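Local coordinates for protein triphenylmethane reductase (Citrobacter sp., PDB 2JL1) that probably uses NADP(H) to reduce triphenylmethane dyes, a chemistry of interest for bioremediation, on an NmrA-like Rossmann scaffold, at residues Ser68-Ile73 and Lys100-Thr105. Residues are numbered along the deposited sequence; the frame is centred on the assembly and turned at random.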
ATOM      1  N   SER A  68      10.942 -20.164  -8.315  1.00 29.65           N
ATOM      2  CA  SER A  68       9.839 -20.060  -9.248  1.00 29.86           C
ATOM      3  C   SER A  68       8.585 -19.511  -8.561  1.00 29.20           C
ATOM      4  O   SER A  68       8.042 -18.490  -8.980  1.00 28.83           O
ATOM      5  CB  SER A  68       9.556 -21.434  -9.853  1.00 29.89           C
ATOM      6  OG  SER A  68       8.371 -21.398 -10.623  1.00 33.05           O
ATOM      7  N   LYS A  69       8.144 -20.177  -7.497  1.00 28.75           N
ATOM      8  CA  LYS A  69       6.971 -19.730  -6.735  1.00 28.11           C
ATOM      9  C   LYS A  69       7.325 -19.354  -5.297  1.00 27.12           C
ATOM     10  O   LYS A  69       7.916 -20.157  -4.575  1.00 27.19           O
ATOM     11  CB  LYS A  69       5.918 -20.835  -6.695  1.00 28.52           C
ATOM     12  CG  LYS A  69       5.306 -21.189  -8.020  1.00 31.25           C
ATOM     13  CD  LYS A  69       4.581 -22.523  -7.918  1.00 35.15           C
ATOM     14  CE  LYS A  69       3.558 -22.688  -9.018  1.00 36.11           C
ATOM     15  NZ  LYS A  69       3.199 -24.128  -9.153  1.00 40.35           N
ATOM     16  N   LEU A  70       6.908 -18.160  -4.868  1.00 25.75           N
ATOM     17  CA  LEU A  70       7.213 -17.677  -3.513  1.00 24.10           C
ATOM     18  C   LEU A  70       5.959 -17.532  -2.675  1.00 23.48           C
ATOM     19  O   LEU A  70       5.018 -16.831  -3.072  1.00 23.47           O
ATOM     20  CB  LEU A  70       7.951 -16.324  -3.557  1.00 23.82           C
ATOM     21  CG  LEU A  70       8.267 -15.678  -2.194  1.00 23.32           C
ATOM     22  CD1 LEU A  70       9.263 -16.512  -1.381  1.00 20.04           C
ATOM     23  CD2 LEU A  70       8.722 -14.217  -2.317  1.00 23.76           C
ATOM     24  N   LEU A  71       5.934 -18.189  -1.515  1.00 22.85           N
ATOM     25  CA  LEU A  71       4.876 -17.887  -0.532  1.00 21.74           C
ATOM     26  C   LEU A  71       5.456 -16.909   0.486  1.00 21.78           C
ATOM     27  O   LEU A  71       6.302 -17.269   1.313  1.00 21.89           O
ATOM     28  CB  LEU A  71       4.310 -19.142   0.129  1.00 21.63           C
ATOM     29  CG  LEU A  71       3.238 -18.835   1.209  1.00 19.97           C
ATOM     30  CD1 LEU A  71       1.955 -18.206   0.588  1.00 19.09           C
ATOM     31  CD2 LEU A  71       2.899 -20.060   2.019  1.00 17.77           C
ATOM     32  N   PHE A  72       4.991 -15.665   0.389  1.00 21.04           N
ATOM     33  CA  PHE A  72       5.412 -14.578   1.230  1.00 20.79           C
ATOM     34  C   PHE A  72       4.419 -14.588   2.412  1.00 20.70           C
ATOM     35  O   PHE A  72       3.262 -14.222   2.258  1.00 20.93           O
ATOM     36  CB  PHE A  72       5.336 -13.294   0.389  1.00 20.75           C
ATOM     37  CG  PHE A  72       5.557 -12.011   1.158  1.00 19.86           C
ATOM     38  CD1 PHE A  72       5.989 -12.025   2.488  1.00 20.65           C
ATOM     39  CD2 PHE A  72       5.346 -10.786   0.533  1.00 20.06           C
ATOM     40  CE1 PHE A  72       6.170 -10.837   3.199  1.00 21.01           C
ATOM     41  CE2 PHE A  72       5.555  -9.594   1.233  1.00 22.84           C
ATOM     42  CZ  PHE A  72       5.950  -9.642   2.587  1.00 19.37           C
ATOM     43  N   ILE A  73       4.859 -15.082   3.567  1.00 21.55           N
ATOM     44  CA  ILE A  73       4.023 -15.085   4.769  1.00 22.04           C
ATOM     45  C   ILE A  73       4.347 -13.800   5.502  1.00 22.86           C
ATOM     46  O   ILE A  73       5.515 -13.496   5.699  1.00 21.81           O
ATOM     47  CB  ILE A  73       4.289 -16.335   5.657  1.00 22.64           C
ATOM     48  CG1 ILE A  73       3.851 -17.619   4.919  1.00 21.40           C
ATOM     49  CG2 ILE A  73       3.636 -16.165   7.075  1.00 22.46           C
ATOM     50  CD1 ILE A  73       4.092 -18.907   5.709  1.00 23.21           C
ATOM     51  N   LYS A 100       8.720 -15.940 -10.348  1.00 24.85           N
ATOM     52  CA  LYS A 100       7.696 -16.098 -11.377  1.00 25.24           C
ATOM     53  C   LYS A 100       6.248 -16.052 -10.859  1.00 25.43           C
ATOM     54  O   LYS A 100       5.334 -15.717 -11.614  1.00 24.61           O
ATOM     55  CB  LYS A 100       7.935 -17.400 -12.152  1.00 26.08           C
ATOM     56  CG  LYS A 100       9.251 -17.420 -12.949  1.00 26.29           C
ATOM     57  CD  LYS A 100       9.213 -16.449 -14.132  1.00 30.49           C
ATOM     58  CE  LYS A 100      10.520 -16.455 -14.911  1.00 33.06           C
ATOM     59  NZ  LYS A 100      11.661 -15.814 -14.170  1.00 34.27           N
ATOM     60  N   HIS A 101       6.038 -16.388  -9.586  1.00 25.58           N
ATOM     61  CA  HIS A 101       4.694 -16.368  -8.975  1.00 26.17           C
ATOM     62  C   HIS A 101       4.821 -15.986  -7.511  1.00 25.38           C
ATOM     63  O   HIS A 101       5.642 -16.551  -6.808  1.00 24.90           O
ATOM     64  CB  HIS A 101       3.987 -17.745  -9.079  1.00 26.48           C
ATOM     65  CG  HIS A 101       4.037 -18.350 -10.450  1.00 28.81           C
ATOM     66  ND1 HIS A 101       3.065 -18.126 -11.401  1.00 29.10           N
ATOM     67  CD2 HIS A 101       4.956 -19.158 -11.034  1.00 30.73           C
ATOM     68  CE1 HIS A 101       3.383 -18.769 -12.511  1.00 32.29           C
ATOM     69  NE2 HIS A 101       4.527 -19.400 -12.317  1.00 33.20           N
ATOM     70  N   ILE A 102       4.011 -15.038  -7.050  1.00 24.78           N
ATOM     71  CA  ILE A 102       4.024 -14.698  -5.640  1.00 24.66           C
ATOM     72  C   ILE A 102       2.641 -14.876  -4.980  1.00 23.68           C
ATOM     73  O   ILE A 102       1.655 -14.295  -5.433  1.00 23.18           O
ATOM     74  CB  ILE A 102       4.584 -13.275  -5.413  1.00 25.33           C
ATOM     75  CG1 ILE A 102       4.673 -12.944  -3.928  1.00 26.30           C
ATOM     76  CG2 ILE A 102       3.739 -12.227  -6.135  1.00 26.14           C
ATOM     77  CD1 ILE A 102       5.876 -12.059  -3.602  1.00 30.74           C
ATOM     78  N   ALA A 103       2.587 -15.676  -3.914  1.00 23.32           N
ATOM     79  CA  ALA A 103       1.403 -15.759  -3.035  1.00 23.15           C
ATOM     80  C   ALA A 103       1.715 -15.015  -1.744  1.00 23.20           C
ATOM     81  O   ALA A 103       2.815 -15.179  -1.203  1.00 23.62           O
ATOM     82  CB  ALA A 103       1.051 -17.215  -2.713  1.00 23.26           C
ATOM     83  N   TYR A 104       0.741 -14.252  -1.236  1.00 21.95           N
ATOM     84  CA  TYR A 104       0.913 -13.428  -0.050  1.00 21.32           C
ATOM     85  C   TYR A 104      -0.244 -13.665   0.959  1.00 21.10           C
ATOM     86  O   TYR A 104      -1.418 -13.619   0.589  1.00 21.17           O
ATOM     87  CB  TYR A 104       0.994 -11.935  -0.437  1.00 21.26           C
ATOM     88  CG  TYR A 104       0.989 -11.018   0.781  1.00 19.34           C
ATOM     89  CD1 TYR A 104       2.036 -11.053   1.717  1.00 19.75           C
ATOM     90  CD2 TYR A 104      -0.089 -10.178   1.032  1.00 20.05           C
ATOM     91  CE1 TYR A 104       2.018 -10.246   2.856  1.00 17.25           C
ATOM     92  CE2 TYR A 104      -0.118  -9.364   2.179  1.00 20.57           C
ATOM     93  CZ  TYR A 104       0.928  -9.416   3.076  1.00 18.39           C
ATOM     94  OH  TYR A 104       0.887  -8.636   4.190  1.00 20.53           O
ATOM     95  N   THR A 105       0.102 -13.929   2.219  1.00 21.28           N
ATOM     96  CA  THR A 105      -0.881 -14.115   3.283  1.00 21.39           C
ATOM     97  C   THR A 105      -1.339 -12.753   3.802  1.00 22.24           C
ATOM     98  O   THR A 105      -0.669 -12.126   4.663  1.00 23.32           O
ATOM     99  CB  THR A 105      -0.321 -14.943   4.474  1.00 20.70           C
ATOM    100  OG1 THR A 105       0.823 -14.286   5.010  1.00 19.72           O
ATOM    101  CG2 THR A 105       0.052 -16.364   4.014  1.00 20.27           C
TER
HETATM  102  O   HOH W   1       6.794 -20.929 -12.942  1.00 56.99           O
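Tyr104 turns the edge of its ring to the face of Phe72, its CD1 3.5 Å from Phe72 CD2, with the planes at 53°. In both side chains CG lies anti to the backbone N (chi1 172° in each), and they run side by side, pointing the same way; on the same face Leu70 CD2 meets Ile102 CD1 at 3.8 Å. Helix 117-130 packs against Phe72, Ile102 and Tyr104, and the Tyr104 hydroxyl is hydrogen-bonded to His121. On the other face Leu71 CD1 rests against Ala103 CB (3.6 Å). Nearly straight hydrogen bonds alternate in parallel register: Leu70 N to His101 O, Ala103 N to Leu70 O, Phe72 N to Ala103 O. The strands belong to a beta-alpha-beta unit of the Rossmann fold, with helix 80-96 in the crossover. Toward the C-terminal side Ile73 touches the bound NADP, while Thr105 OG1 accepts from the backbone N of Ser74, a cofactor-binding residue. The N-terminal end lies nearer solvent, Lys100 exposed and Ser68, Lys69 and His101 partly so. There Ser68 O takes a bent hydrogen bond from His101 N (132°) and a weak one from Lys100 N, and a water bridges Ser68 OG to His101 NE2, 2.8 Å from each and in the imidazole plane.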